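Local atomic coordinates of chloride intracellular channel exc-4 (Caenorhabditis elegans, PDB entry 2YV9), a protein that may insert into membranes and form chloride ion channels, and regulates the size of the excretory canal lumen as the tube grows. Residues P18-Y23 with F102-E107; Y51-A56 with F108-F113; A136-D141 with M252-N257. All blocks are in the same frame, centred on the assembly; numbering follows the deposited sequence.

Interaction 1. Residues P18-Y23 with F102-E107; sequences PLLELY and FHLAKE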
ATOM      1  N   PRO A  18      15.658  -6.312  16.146  1.00 34.27           N
ATOM      2  CA  PRO A  18      15.563  -5.512  14.922  1.00 31.34           C
ATOM      3  C   PRO A  18      15.067  -4.084  15.154  1.00 30.54           C
ATOM      4  O   PRO A  18      14.230  -3.846  16.035  1.00 32.39           O
ATOM      5  CB  PRO A  18      14.580  -6.300  14.063  1.00 36.66           C
ATOM      6  CG  PRO A  18      13.902  -7.262  14.980  1.00 41.32           C
ATOM      7  CD  PRO A  18      14.864  -7.548  16.073  1.00 37.86           C
ATOM      8  N   LEU A  19      15.613  -3.142  14.379  1.00 31.68           N
ATOM      9  CA  LEU A  19      15.199  -1.758  14.394  1.00 27.46           C
ATOM     10  C   LEU A  19      14.355  -1.537  13.152  1.00 35.19           C
ATOM     11  O   LEU A  19      14.861  -1.687  12.029  1.00 35.15           O
ATOM     12  CB  LEU A  19      16.397  -0.785  14.361  1.00 31.88           C
ATOM     13  CG  LEU A  19      16.045   0.691  14.133  1.00 39.84           C
ATOM     14  CD1 LEU A  19      15.101   1.170  15.277  1.00 33.82           C
ATOM     15  CD2 LEU A  19      17.308   1.551  14.029  1.00 42.63           C
ATOM     16  N   LEU A  20      13.079  -1.202  13.364  1.00 28.77           N
ATOM     17  CA  LEU A  20      12.120  -0.930  12.280  1.00 28.36           C
ATOM     18  C   LEU A  20      11.731   0.536  12.374  1.00 30.43           C
ATOM     19  O   LEU A  20      11.290   0.986  13.449  1.00 29.22           O
ATOM     20  CB  LEU A  20      10.891  -1.813  12.443  1.00 25.70           C
ATOM     21  CG  LEU A  20      11.140  -3.326  12.473  1.00 26.25           C
ATOM     22  CD1 LEU A  20       9.862  -4.142  12.820  1.00 29.62           C
ATOM     23  CD2 LEU A  20      11.789  -3.782  11.169  1.00 32.09           C
ATOM     24  N   GLU A  21      11.956   1.292  11.299  0.50 27.49           N
ATOM     25  CA  GLU A  21      11.579   2.700  11.251  0.50 25.42           C
ATOM     26  C   GLU A  21      10.332   2.781  10.379  0.50 27.93           C
ATOM     27  O   GLU A  21      10.275   2.165   9.325  0.50 23.00           O
ATOM     28  CB  GLU A  21      12.725   3.564  10.710  0.50 25.36           C
ATOM     29  CG  GLU A  21      14.045   3.295  11.445  0.50 40.39           C
ATOM     30  CD  GLU A  21      15.248   3.950  10.793  0.50 42.86           C
ATOM     31  OE1 GLU A  21      15.228   5.192  10.625  0.50 41.53           O
ATOM     32  OE2 GLU A  21      16.225   3.225  10.484  0.50 36.27           O
ATOM     33  N   LEU A  22       9.312   3.463  10.887  1.00 26.18           N
ATOM     34  CA  LEU A  22       8.079   3.696  10.162  1.00 26.38           C
ATOM     35  C   LEU A  22       7.955   5.167   9.835  1.00 27.66           C
ATOM     36  O   LEU A  22       8.043   6.014  10.725  1.00 25.01           O
ATOM     37  CB  LEU A  22       6.900   3.273  11.020  1.00 23.66           C
ATOM     38  CG  LEU A  22       5.562   3.368  10.290  1.00 23.77           C
ATOM     39  CD1 LEU A  22       5.431   2.294   9.217  1.00 26.90           C
ATOM     40  CD2 LEU A  22       4.467   3.204  11.316  1.00 28.54           C
ATOM     41  N   TYR A  23       7.744   5.453   8.547  1.00 27.21           N
ATOM     42  CA  TYR A  23       7.537   6.803   8.065  1.00 26.86           C
ATOM     43  C   TYR A  23       6.040   6.922   7.868  1.00 29.20           C
ATOM     44  O   TYR A  23       5.440   6.072   7.225  1.00 24.76           O
ATOM     45  CB  TYR A  23       8.252   7.015   6.724  1.00 26.54           C
ATOM     46  CG  TYR A  23       9.754   7.122   6.844  1.00 24.88           C
ATOM     47  CD1 TYR A  23      10.388   8.347   6.874  1.00 47.73           C
ATOM     48  CD2 TYR A  23      10.536   5.977   6.992  1.00 38.62           C
ATOM     49  CE1 TYR A  23      11.765   8.436   6.996  1.00 51.08           C
ATOM     50  CE2 TYR A  23      11.907   6.064   7.099  1.00 45.89           C
ATOM     51  CZ  TYR A  23      12.515   7.289   7.107  1.00 42.36           C
ATOM     52  OH  TYR A  23      13.892   7.351   7.231  1.00 48.93           O
ATOM     53  N   PHE A 102       4.174  -9.672  10.498  1.00 24.47           N
ATOM     54  CA  PHE A 102       3.565 -10.995  10.664  1.00 24.99           C
ATOM     55  C   PHE A 102       4.646 -12.018  11.011  1.00 31.86           C
ATOM     56  O   PHE A 102       4.429 -12.883  11.892  1.00 29.76           O
ATOM     57  CB  PHE A 102       2.910 -11.411   9.349  1.00 26.51           C
ATOM     58  CG  PHE A 102       2.286 -12.786   9.366  1.00 30.95           C
ATOM     59  CD1 PHE A 102       0.926 -12.918   9.554  1.00 31.72           C
ATOM     60  CD2 PHE A 102       3.041 -13.914   9.142  1.00 39.58           C
ATOM     61  CE1 PHE A 102       0.320 -14.173   9.552  1.00 39.30           C
ATOM     62  CE2 PHE A 102       2.451 -15.167   9.169  1.00 35.96           C
ATOM     63  CZ  PHE A 102       1.081 -15.280   9.354  1.00 30.23           C
ATOM     64  N   HIS A 103       5.779 -11.926  10.322  1.00 24.83           N
ATOM     65  CA  HIS A 103       6.890 -12.870  10.506  1.00 24.23           C
ATOM     66  C   HIS A 103       7.396 -12.758  11.923  1.00 26.69           C
ATOM     67  O   HIS A 103       7.521 -13.782  12.632  1.00 31.19           O
ATOM     68  CB  HIS A 103       8.042 -12.607   9.524  1.00 34.64           C
ATOM     69  CG  HIS A 103       9.171 -13.573   9.674  1.00 36.45           C
ATOM     70  ND1 HIS A 103      10.160 -13.419  10.627  1.00 40.03           N
ATOM     71  CD2 HIS A 103       9.432 -14.741   9.042  1.00 45.57           C
ATOM     72  CE1 HIS A 103      10.996 -14.440  10.551  1.00 39.85           C
ATOM     73  NE2 HIS A 103      10.575 -15.259   9.605  1.00 41.28           N
ATOM     74  N   LEU A 104       7.716 -11.534  12.329  1.00 25.94           N
ATOM     75  CA  LEU A 104       8.243 -11.238  13.651  1.00 26.12           C
ATOM     76  C   LEU A 104       7.246 -11.658  14.750  1.00 27.10           C
ATOM     77  O   LEU A 104       7.665 -12.240  15.759  1.00 28.95           O
ATOM     78  CB  LEU A 104       8.565  -9.755  13.839  1.00 29.68           C
ATOM     79  CG  LEU A 104       9.878  -9.270  13.209  1.00 33.01           C
ATOM     80  CD1 LEU A 104      10.004  -7.754  13.207  1.00 26.58           C
ATOM     81  CD2 LEU A 104      11.120  -9.888  13.935  1.00 40.93           C
ATOM     82  N   ALA A 105       5.970 -11.314  14.599  1.00 24.55           N
ATOM     83  CA  ALA A 105       4.921 -11.754  15.558  1.00 23.88           C
ATOM     84  C   ALA A 105       4.976 -13.293  15.744  1.00 27.29           C
ATOM     85  O   ALA A 105       4.867 -13.799  16.885  1.00 29.27           O
ATOM     86  CB  ALA A 105       3.496 -11.299  15.092  1.00 26.81           C
ATOM     87  N   LYS A 106       5.064 -14.037  14.634  1.00 26.57           N
ATOM     88  CA  LYS A 106       5.074 -15.509  14.669  1.00 28.61           C
ATOM     89  C   LYS A 106       6.313 -15.980  15.395  1.00 34.80           C
ATOM     90  O   LYS A 106       6.246 -16.880  16.270  1.00 34.20           O
ATOM     91  CB  LYS A 106       5.018 -16.079  13.260  1.00 31.12           C
ATOM     92  CG  LYS A 106       4.914 -17.633  13.178  1.00 41.53           C
ATOM     93  CD  LYS A 106       3.493 -18.114  13.429  1.00 59.91           C
ATOM     94  CE  LYS A 106       3.384 -19.640  13.461  1.00 61.44           C
ATOM     95  NZ  LYS A 106       2.001 -20.101  13.123  1.00 77.33           N
ATOM     96  N   GLU A 107       7.444 -15.382  15.037  1.00 29.07           N
ATOM     97  CA  GLU A 107       8.749 -15.825  15.506  1.00 36.26           C
ATOM     98  C   GLU A 107       8.826 -15.712  17.015  1.00 42.66           C
ATOM     99  O   GLU A 107       9.482 -16.531  17.689  1.00 37.97           O
ATOM    100  CB  GLU A 107       9.821 -14.971  14.872  1.00 33.63           C
ATOM    101  CG  GLU A 107      11.229 -15.400  15.188  1.00 52.91           C
ATOM    102  CD  GLU A 107      12.230 -14.465  14.584  1.00 58.82           C
ATOM    103  OE1 GLU A 107      11.860 -13.761  13.616  1.00 42.45           O
ATOM    104  OE2 GLU A 107      13.369 -14.427  15.088  1.00 47.59           O
TER
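Leu20 and Leu104 meet tip to tip, and this is the tightly packed end of the contact: Leu20 CD1 lies 3.6 Å from Leu104 CD1, a close contact for two methyls. Both leucines carry CG beside the backbone N and anti to the carbonyl carbon (chi1 -58° for Leu20, -78° for Leu104), which points the two forks into the gap between strand and helix. The backbones themselves stay well apart. Their closest CA atoms, those of Pro18 and Leu104, are separated by 9.4 Å, and the gap is bridged by side chains alone.

The looser side is at Pro18, just before the strand begins. Here Leu104 uses its second methyl: Pro18 CG stands 4.0 Å from Leu104 CD2, the ring and the leucine sliding past each other in opposite directions. Pro18 is partly exposed, whereas both leucines are buried, so burial falls off from Leu20 toward the proline.

Strand 19-25 sits inside the sheet of the thioredoxin-like N-terminal domain, between strands 57-63 and 81-84, and helix 94-107 packs against it. Leu47 of helix 38-52 also touches Leu20, and Leu50 of that helix touches Leu104; one apolar layer thus joins the strand to two helices.

Only 107 Å² is buried in all, and every touching atom is carbon. Such a contact is held by dispersion and the exclusion of water rather than by directed bonds, which is consistent with a domain thought to rearrange and expose hydrophobic surfaces before entering a membrane.

Interaction 2. Residues Y51-A56 with F108-F113; sequences YEIGVA and FNVPLF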
ATOM      1  N   TYR A  51       7.189  -3.560  19.961  1.00 23.85           N
ATOM      2  CA  TYR A  51       7.938  -2.611  20.806  1.00 24.38           C
ATOM      3  C   TYR A  51       7.695  -2.837  22.316  1.00 31.30           C
ATOM      4  O   TYR A  51       8.650  -3.002  23.082  1.00 31.62           O
ATOM      5  CB  TYR A  51       7.557  -1.176  20.458  1.00 30.00           C
ATOM      6  CG  TYR A  51       8.117  -0.160  21.392  1.00 26.75           C
ATOM      7  CD1 TYR A  51       9.471   0.173  21.356  1.00 34.82           C
ATOM      8  CD2 TYR A  51       7.303   0.477  22.324  1.00 35.24           C
ATOM      9  CE1 TYR A  51      10.000   1.132  22.232  1.00 44.16           C
ATOM     10  CE2 TYR A  51       7.824   1.417  23.222  1.00 42.36           C
ATOM     11  CZ  TYR A  51       9.166   1.744  23.161  1.00 50.88           C
ATOM     12  OH  TYR A  51       9.668   2.682  24.053  1.00 52.33           O
ATOM     13  N   GLU A  52       6.434  -2.842  22.741  1.00 27.33           N
ATOM     14  CA  GLU A  52       6.133  -2.807  24.190  1.00 25.47           C
ATOM     15  C   GLU A  52       6.531  -4.107  24.893  1.00 29.85           C
ATOM     16  O   GLU A  52       6.703  -4.122  26.109  1.00 34.44           O
ATOM     17  CB  GLU A  52       4.666  -2.516  24.476  1.00 28.21           C
ATOM     18  CG  GLU A  52       3.694  -3.600  24.060  1.00 29.06           C
ATOM     19  CD  GLU A  52       2.213  -3.198  24.176  1.00 32.60           C
ATOM     20  OE1 GLU A  52       1.904  -2.028  24.517  1.00 34.59           O
ATOM     21  OE2 GLU A  52       1.364  -4.088  23.932  1.00 36.55           O
ATOM     22  N   ILE A  53       6.649  -5.192  24.154  1.00 30.67           N
ATOM     23  CA  ILE A  53       7.139  -6.461  24.747  1.00 28.64           C
ATOM     24  C   ILE A  53       8.640  -6.727  24.506  1.00 38.22           C
ATOM     25  O   ILE A  53       9.156  -7.797  24.887  1.00 35.35           O
ATOM     26  CB  ILE A  53       6.282  -7.655  24.298  1.00 35.58           C
ATOM     27  CG1 ILE A  53       6.325  -7.850  22.774  1.00 31.71           C
ATOM     28  CG2 ILE A  53       4.821  -7.466  24.767  1.00 35.09           C
ATOM     29  CD1 ILE A  53       5.518  -9.062  22.299  1.00 35.26           C
ATOM     30  N   GLY A  54       9.351  -5.766  23.900  1.00 31.79           N
ATOM     31  CA  GLY A  54      10.792  -5.916  23.635  1.00 37.72           C
ATOM     32  C   GLY A  54      11.181  -6.773  22.442  1.00 40.91           C
ATOM     33  O   GLY A  54      12.340  -7.184  22.325  1.00 41.33           O
ATOM     34  N   VAL A  55      10.242  -7.027  21.531  1.00 31.73           N
ATOM     35  CA  VAL A  55      10.528  -7.831  20.342  1.00 31.51           C
ATOM     36  C   VAL A  55      11.262  -6.984  19.274  1.00 32.01           C
ATOM     37  O   VAL A  55      12.076  -7.512  18.510  1.00 38.49           O
ATOM     38  CB  VAL A  55       9.209  -8.448  19.780  1.00 30.67           C
ATOM     39  CG1 VAL A  55       9.342  -8.916  18.336  1.00 36.31           C
ATOM     40  CG2 VAL A  55       8.715  -9.607  20.668  1.00 34.56           C
ATOM     41  N   ALA A  56      10.970  -5.693  19.205  1.00 37.78           N
ATOM     42  CA  ALA A  56      11.611  -4.815  18.211  1.00 31.00           C
ATOM     43  C   ALA A  56      11.909  -3.435  18.812  1.00 29.54           C
ATOM     44  O   ALA A  56      11.245  -3.014  19.754  1.00 31.14           O
ATOM     45  CB  ALA A  56      10.705  -4.667  16.975  1.00 35.93           C
ATOM     46  N   PHE A 108       8.142 -14.709  17.548  1.00 29.21           N
ATOM     47  CA  PHE A 108       8.125 -14.478  18.994  1.00 32.01           C
ATOM     48  C   PHE A 108       6.794 -14.854  19.691  1.00 28.89           C
ATOM     49  O   PHE A 108       6.510 -14.376  20.804  1.00 32.22           O
ATOM     50  CB  PHE A 108       8.571 -13.057  19.311  1.00 34.63           C
ATOM     51  CG  PHE A 108      10.004 -12.804  18.978  1.00 41.70           C
ATOM     52  CD1 PHE A 108      11.009 -13.274  19.804  1.00 40.07           C
ATOM     53  CD2 PHE A 108      10.359 -12.132  17.819  1.00 36.65           C
ATOM     54  CE1 PHE A 108      12.352 -13.044  19.491  1.00 44.52           C
ATOM     55  CE2 PHE A 108      11.682 -11.904  17.506  1.00 41.66           C
ATOM     56  CZ  PHE A 108      12.685 -12.377  18.347  1.00 51.78           C
ATOM     57  N   ASN A 109       6.011 -15.717  19.065  1.00 30.21           N
ATOM     58  CA  ASN A 109       4.788 -16.259  19.682  1.00 29.97           C
ATOM     59  C   ASN A 109       3.739 -15.214  20.064  1.00 36.95           C
ATOM     60  O   ASN A 109       3.033 -15.389  21.068  1.00 31.80           O
ATOM     61  CB  ASN A 109       5.171 -17.100  20.944  1.00 28.74           C
ATOM     62  CG  ASN A 109       4.099 -18.086  21.349  1.00 33.77           C
ATOM     63  OD1 ASN A 109       4.033 -18.509  22.541  1.00 40.70           O
ATOM     64  ND2 ASN A 109       3.268 -18.504  20.400  1.00 27.06           N
ATOM     65  N   VAL A 110       3.623 -14.125  19.271  1.00 29.16           N
ATOM     66  CA  VAL A 110       2.689 -13.056  19.568  1.00 29.25           C
ATOM     67  C   VAL A 110       1.409 -13.242  18.766  1.00 34.31           C
ATOM     68  O   VAL A 110       1.465 -13.451  17.570  1.00 31.02           O
ATOM     69  CB  VAL A 110       3.280 -11.701  19.220  1.00 34.89           C
ATOM     70  CG1 VAL A 110       2.315 -10.589  19.616  1.00 35.69           C
ATOM     71  CG2 VAL A 110       4.673 -11.564  19.906  1.00 31.81           C
ATOM     72  N   PRO A 111       0.254 -13.255  19.430  1.00 28.36           N
ATOM     73  CA  PRO A 111      -1.022 -13.527  18.788  1.00 26.21           C
ATOM     74  C   PRO A 111      -1.641 -12.322  18.098  1.00 29.11           C
ATOM     75  O   PRO A 111      -2.844 -12.041  18.236  1.00 28.58           O
ATOM     76  CB  PRO A 111      -1.905 -13.943  19.985  1.00 28.45           C
ATOM     77  CG  PRO A 111      -1.437 -13.129  21.039  1.00 26.42           C
ATOM     78  CD  PRO A 111       0.074 -13.078  20.886  1.00 35.27           C
ATOM     79  N   LEU A 112      -0.833 -11.636  17.319  1.00 26.21           N
ATOM     80  CA  LEU A 112      -1.254 -10.365  16.726  1.00 27.56           C
ATOM     81  C   LEU A 112      -2.044 -10.520  15.436  1.00 31.02           C
ATOM     82  O   LEU A 112      -2.811  -9.620  15.079  1.00 26.61           O
ATOM     83  CB  LEU A 112      -0.016  -9.508  16.500  1.00 26.48           C
ATOM     84  CG  LEU A 112      -0.131  -8.098  15.926  1.00 28.14           C
ATOM     85  CD1 LEU A 112      -1.006  -7.177  16.763  1.00 32.32           C
ATOM     86  CD2 LEU A 112       1.293  -7.466  15.767  1.00 25.17           C
ATOM     87  N   PHE A 113      -1.853 -11.629  14.720  1.00 26.39           N
ATOM     88  CA  PHE A 113      -2.517 -11.824  13.442  1.00 23.52           C
ATOM     89  C   PHE A 113      -3.376 -13.039  13.470  1.00 30.31           C
ATOM     90  O   PHE A 113      -2.918 -14.132  13.883  1.00 30.19           O
ATOM     91  CB  PHE A 113      -1.539 -11.963  12.299  1.00 27.94           C
ATOM     92  CG  PHE A 113      -0.794 -10.711  12.014  1.00 23.10           C
ATOM     93  CD1 PHE A 113      -1.317  -9.762  11.163  1.00 26.50           C
ATOM     94  CD2 PHE A 113       0.411 -10.462  12.637  1.00 22.74           C
ATOM     95  CE1 PHE A 113      -0.618  -8.617  10.904  1.00 25.30           C
ATOM     96  CE2 PHE A 113       1.111  -9.309  12.413  1.00 29.25           C
ATOM     97  CZ  PHE A 113       0.605  -8.385  11.548  1.00 28.95           C
TER
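Val55 and Phe108 touch just beyond the ends of two different helices, each of which closes in a Schellman motif, so the contact is made by the residues that leave two helix ends and not by helix flanks. In the first, Gly54 takes positive phi (79°), and its N bonds back to Tyr51 O at 3.0 Å. In the second, Asn109 is the C-prime residue (phi 60°), with Asn109 N bonded to Lys106 O and Val110 N to Ala105 O.

Valine and phenylalanine slide past each other in opposite directions. Val55 CG1 comes 3.4 Å from Phe108 CD2, approaching the ring obliquely, while Val55 CG2 rests 3.7 Å from Phe108 CB; both branches of the valine are therefore engaged, CG1 at the ring and CG2 where the ring joins its stem.

Segment 108-113 begins the link between the thioredoxin-like domain and the all-helical domain of this GST fold, and Leu112 already makes a backbone hydrogen bond to Glu190 of the latter. Segment 51-56 lies in the region predicted to become a transmembrane helix after insertion.

Ile53 and Val110 form the second patch, tip to tip, with Ile53 CD1 3.6 Å from Val110 CG2. The isoleucine holds CG1 between its backbone N and carbonyl carbon (chi1 61°), the crowded position, and the chain then runs on extended; together these bring CD1 to the valine. Buried Val55 also packs on Leu50, whereas Ile53 and Phe108 remain largely on the surface.

Interaction 3. Residues A136-D141 with M252-N257; sequences AKVEFD and MNLFTN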
ATOM      1  N   ALA A 136     -21.963  12.384   0.771  1.00 20.58           N
ATOM      2  CA  ALA A 136     -23.342  12.833   0.471  1.00 21.36           C
ATOM      3  C   ALA A 136     -23.698  14.072   1.293  1.00 22.32           C
ATOM      4  O   ALA A 136     -24.288  15.024   0.763  1.00 23.26           O
ATOM      5  CB  ALA A 136     -24.318  11.722   0.780  1.00 25.54           C
ATOM      6  N   LYS A 137     -23.342  14.097   2.573  1.00 23.94           N
ATOM      7  CA  LYS A 137     -23.760  15.216   3.400  1.00 22.28           C
ATOM      8  C   LYS A 137     -22.972  16.482   3.048  1.00 23.33           C
ATOM      9  O   LYS A 137     -23.535  17.618   2.978  1.00 26.34           O
ATOM     10  CB  LYS A 137     -23.648  14.945   4.896  1.00 26.95           C
ATOM     11  CG  LYS A 137     -24.533  15.923   5.664  1.00 25.48           C
ATOM     12  CD  LYS A 137     -24.206  15.922   7.126  1.00 27.70           C
ATOM     13  CE  LYS A 137     -25.180  16.782   7.871  1.00 29.63           C
ATOM     14  NZ  LYS A 137     -24.771  18.176   7.823  1.00 28.37           N
ATOM     15  N   VAL A 138     -21.686  16.272   2.797  1.00 22.19           N
ATOM     16  CA  VAL A 138     -20.815  17.435   2.396  1.00 25.83           C
ATOM     17  C   VAL A 138     -21.339  18.096   1.137  1.00 27.41           C
ATOM     18  O   VAL A 138     -21.380  19.336   1.011  1.00 29.01           O
ATOM     19  CB  VAL A 138     -19.325  17.019   2.219  1.00 27.21           C
ATOM     20  CG1 VAL A 138     -18.528  18.048   1.394  1.00 33.71           C
ATOM     21  CG2 VAL A 138     -18.704  16.814   3.606  1.00 33.31           C
ATOM     22  N   GLU A 139     -21.736  17.287   0.173  1.00 25.96           N
ATOM     23  CA  GLU A 139     -22.271  17.839  -1.087  1.00 25.34           C
ATOM     24  C   GLU A 139     -23.667  18.464  -0.861  1.00 32.18           C
ATOM     25  O   GLU A 139     -24.044  19.485  -1.478  1.00 27.31           O
ATOM     26  CB  GLU A 139     -22.341  16.765  -2.168  1.00 26.69           C
ATOM     27  CG  GLU A 139     -21.000  16.135  -2.508  1.00 31.94           C
ATOM     28  CD  GLU A 139     -20.079  16.967  -3.424  1.00 36.30           C
ATOM     29  OE1 GLU A 139     -20.419  18.117  -3.807  1.00 34.07           O
ATOM     30  OE2 GLU A 139     -19.007  16.421  -3.794  1.00 31.85           O
ATOM     31  N   PHE A 140     -24.444  17.869   0.025  1.00 26.30           N
ATOM     32  CA  PHE A 140     -25.775  18.404   0.305  1.00 28.76           C
ATOM     33  C   PHE A 140     -25.678  19.775   0.957  1.00 30.37           C
ATOM     34  O   PHE A 140     -26.519  20.681   0.716  1.00 31.37           O
ATOM     35  CB  PHE A 140     -26.528  17.455   1.247  1.00 30.15           C
ATOM     36  CG  PHE A 140     -27.930  17.849   1.473  1.00 24.96           C
ATOM     37  CD1 PHE A 140     -28.849  17.792   0.425  1.00 31.12           C
ATOM     38  CD2 PHE A 140     -28.351  18.320   2.700  1.00 27.64           C
ATOM     39  CE1 PHE A 140     -30.164  18.173   0.628  1.00 34.48           C
ATOM     40  CE2 PHE A 140     -29.658  18.690   2.903  1.00 30.04           C
ATOM     41  CZ  PHE A 140     -30.561  18.627   1.866  1.00 30.32           C
ATOM     42  N   ASP A 141     -24.633  19.957   1.754  1.00 27.43           N
ATOM     43  CA  ASP A 141     -24.472  21.174   2.567  1.00 31.63           C
ATOM     44  C   ASP A 141     -23.730  22.274   1.803  1.00 40.25           C
ATOM     45  O   ASP A 141     -23.582  23.375   2.303  1.00 31.70           O
ATOM     46  CB  ASP A 141     -23.752  20.875   3.876  1.00 28.28           C
ATOM     47  CG  ASP A 141     -24.623  20.099   4.869  1.00 26.39           C
ATOM     48  OD1 ASP A 141     -25.865  20.202   4.744  1.00 31.54           O
ATOM     49  OD2 ASP A 141     -24.058  19.463   5.800  1.00 37.02           O
ATOM     50  N   MET A 252     -11.900  16.130   0.882  0.50 46.32           N
ATOM     51  CA  MET A 252     -13.296  16.534   0.598  0.50 37.03           C
ATOM     52  C   MET A 252     -13.313  18.024   0.112  0.50 48.62           C
ATOM     53  O   MET A 252     -14.390  18.621  -0.009  0.50 45.38           O
ATOM     54  CB  MET A 252     -14.224  16.344   1.859  0.50 41.95           C
ATOM     55  CG  MET A 252     -14.866  14.877   2.212  0.50 13.87           C
ATOM     56  SD  MET A 252     -15.962  14.313   0.872  0.50 34.26           S
ATOM     57  CE  MET A 252     -16.569  15.839   0.166  0.50 50.43           C
ATOM     58  N   ASN A 253     -12.137  18.618  -0.153  1.00 33.36           N
ATOM     59  CA  ASN A 253     -12.013  20.053  -0.449  1.00 35.77           C
ATOM     60  C   ASN A 253     -13.006  20.913   0.329  1.00 50.25           C
ATOM     61  O   ASN A 253     -13.922  21.478  -0.251  1.00 51.73           O
ATOM     62  CB  ASN A 253     -12.134  20.299  -1.953  1.00 61.53           C
ATOM     63  CG  ASN A 253     -10.829  20.056  -2.679  1.00 77.31           C
ATOM     64  OD1 ASN A 253     -10.529  18.932  -3.103  1.00 87.38           O
ATOM     65  ND2 ASN A 253     -10.039  21.122  -2.834  1.00 93.28           N
ATOM     66  N   LEU A 254     -12.845  20.939   1.649  1.00 34.33           N
ATOM     67  CA  LEU A 254     -13.593  21.842   2.544  1.00 46.56           C
ATOM     68  C   LEU A 254     -12.624  22.785   3.244  1.00 55.23           C
ATOM     69  O   LEU A 254     -11.441  22.440   3.481  1.00 39.05           O
ATOM     70  CB  LEU A 254     -14.381  21.097   3.611  1.00 44.65           C
ATOM     71  CG  LEU A 254     -15.198  19.900   3.187  1.00 39.70           C
ATOM     72  CD1 LEU A 254     -15.805  19.227   4.423  1.00 41.72           C
ATOM     73  CD2 LEU A 254     -16.270  20.336   2.210  1.00 50.61           C
ATOM     74  N   PHE A 255     -13.123  23.974   3.582  1.00 48.01           N
ATOM     75  CA  PHE A 255     -12.234  25.072   3.959  1.00 53.96           C
ATOM     76  C   PHE A 255     -11.803  25.090   5.426  1.00 59.48           C
ATOM     77  O   PHE A 255     -12.633  25.032   6.352  1.00 39.47           O
ATOM     78  CB  PHE A 255     -12.815  26.440   3.620  1.00 40.59           C
ATOM     79  CG  PHE A 255     -11.819  27.563   3.835  1.00 42.04           C
ATOM     80  CD1 PHE A 255     -10.746  27.717   2.975  1.00 58.01           C
ATOM     81  CD2 PHE A 255     -11.914  28.399   4.927  1.00 46.04           C
ATOM     82  CE1 PHE A 255      -9.813  28.717   3.183  1.00 59.27           C
ATOM     83  CE2 PHE A 255     -10.986  29.395   5.142  1.00 42.30           C
ATOM     84  CZ  PHE A 255      -9.933  29.557   4.273  1.00 58.05           C
ATOM     85  N   THR A 256     -10.491  25.233   5.604  1.00 48.46           N
ATOM     86  CA  THR A 256      -9.870  25.359   6.904  1.00 46.47           C
ATOM     87  C   THR A 256      -9.322  26.762   7.038  1.00 50.12           C
ATOM     88  O   THR A 256      -8.326  27.094   6.399  1.00 49.36           O
ATOM     89  CB  THR A 256      -8.705  24.366   7.017  1.00 61.57           C
ATOM     90  OG1 THR A 256      -9.192  23.030   6.820  1.00 55.60           O
ATOM     91  CG2 THR A 256      -8.001  24.500   8.371  1.00 57.09           C
ATOM     92  N   ASN A 257      -9.964  27.589   7.862  1.00 57.89           N
ATOM     93  CA  ASN A 257      -9.494  28.966   8.079  1.00 72.49           C
ATOM     94  C   ASN A 257      -8.234  29.031   8.953  1.00 70.45           C
ATOM     95  O   ASN A 257      -7.718  27.998   9.388  1.00 66.49           O
ATOM     96  CB  ASN A 257     -10.625  29.860   8.632  1.00 77.18           C
ATOM     97  CG  ASN A 257     -10.913  29.631  10.113  1.00 82.97           C
ATOM     98  OD1 ASN A 257     -10.126  29.021  10.838  1.00 77.18           O
ATOM     99  ND2 ASN A 257     -12.047  30.148  10.571  1.00 90.71           N
TER
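Val138 and Met252 bring the two backbones nearest, with their CA atoms 7.8 Å apart. Residues 136-140 form the last turn of helix 117-140, closed by Phe140 N to Ala136 O at 2.9 Å; residues 252-257 are an irregular connection between helices 241-251 and 258-262. Both belong to the all-helical C-terminal domain of the GST fold, and the contact lays that connection against the end of the helix.

Val138 is the hub. With CG1 anti to the backbone N (chi1 162°), its two methyls are presented to the two methyls of Leu254, and the side chains reach toward each other tip to tip. Val138 CG1 lies 3.3 Å from Leu254 CD2, tighter than usual for carbons, while Val138 CG2 stands at a relaxed 3.9 Å from Leu254 CD1. Met252, its chain bent, runs alongside the valine; it is modelled in two conformers, and its closest approach is doubtful. With an alanine here both valine methyls go, and Leu254 would probably be left with a gap where CD1 and CD2 now touch them.

Met252 also packs on Leu134 and Arg135, and on Lys72 of the second subunit. Beside the apolar patch, Glu139 OE2 forms salt bridges with Arg135 NE of its own chain and with Lys72 NZ of the second subunit.

One turn of helix is spanned by a further salt bridge. Lys137 NZ, which also bonds to Ser148 O, donates to the syn lone pair of Asp141 OD2 at 2.5 Å, a short distance as modelled, while Asp141 OD1 is bonded to Ser148 OG.

In the fold
Interactions 1 and 2 are neighbours, their centres 9 Å apart, and share elements: strand 19-25 is followed in the chain by helix 38-52, and helix 94-107 runs directly into 108-113. They touch, with Pro18 CD 3.7 Å from Val55 O and Phe102 CA 3.5 Å from Phe113 CE2. Interaction 1 is the buried one; interaction 2 continues its apolar chemistry toward the surface. Interaction 3 lies on the opposite side of the chain's centre, about 39 Å from interaction 1 between centres, in the helical domain. Like interaction 2 it is partly buried and apolar across its segments, but it is flanked by salt bridges and reached by the second subunit.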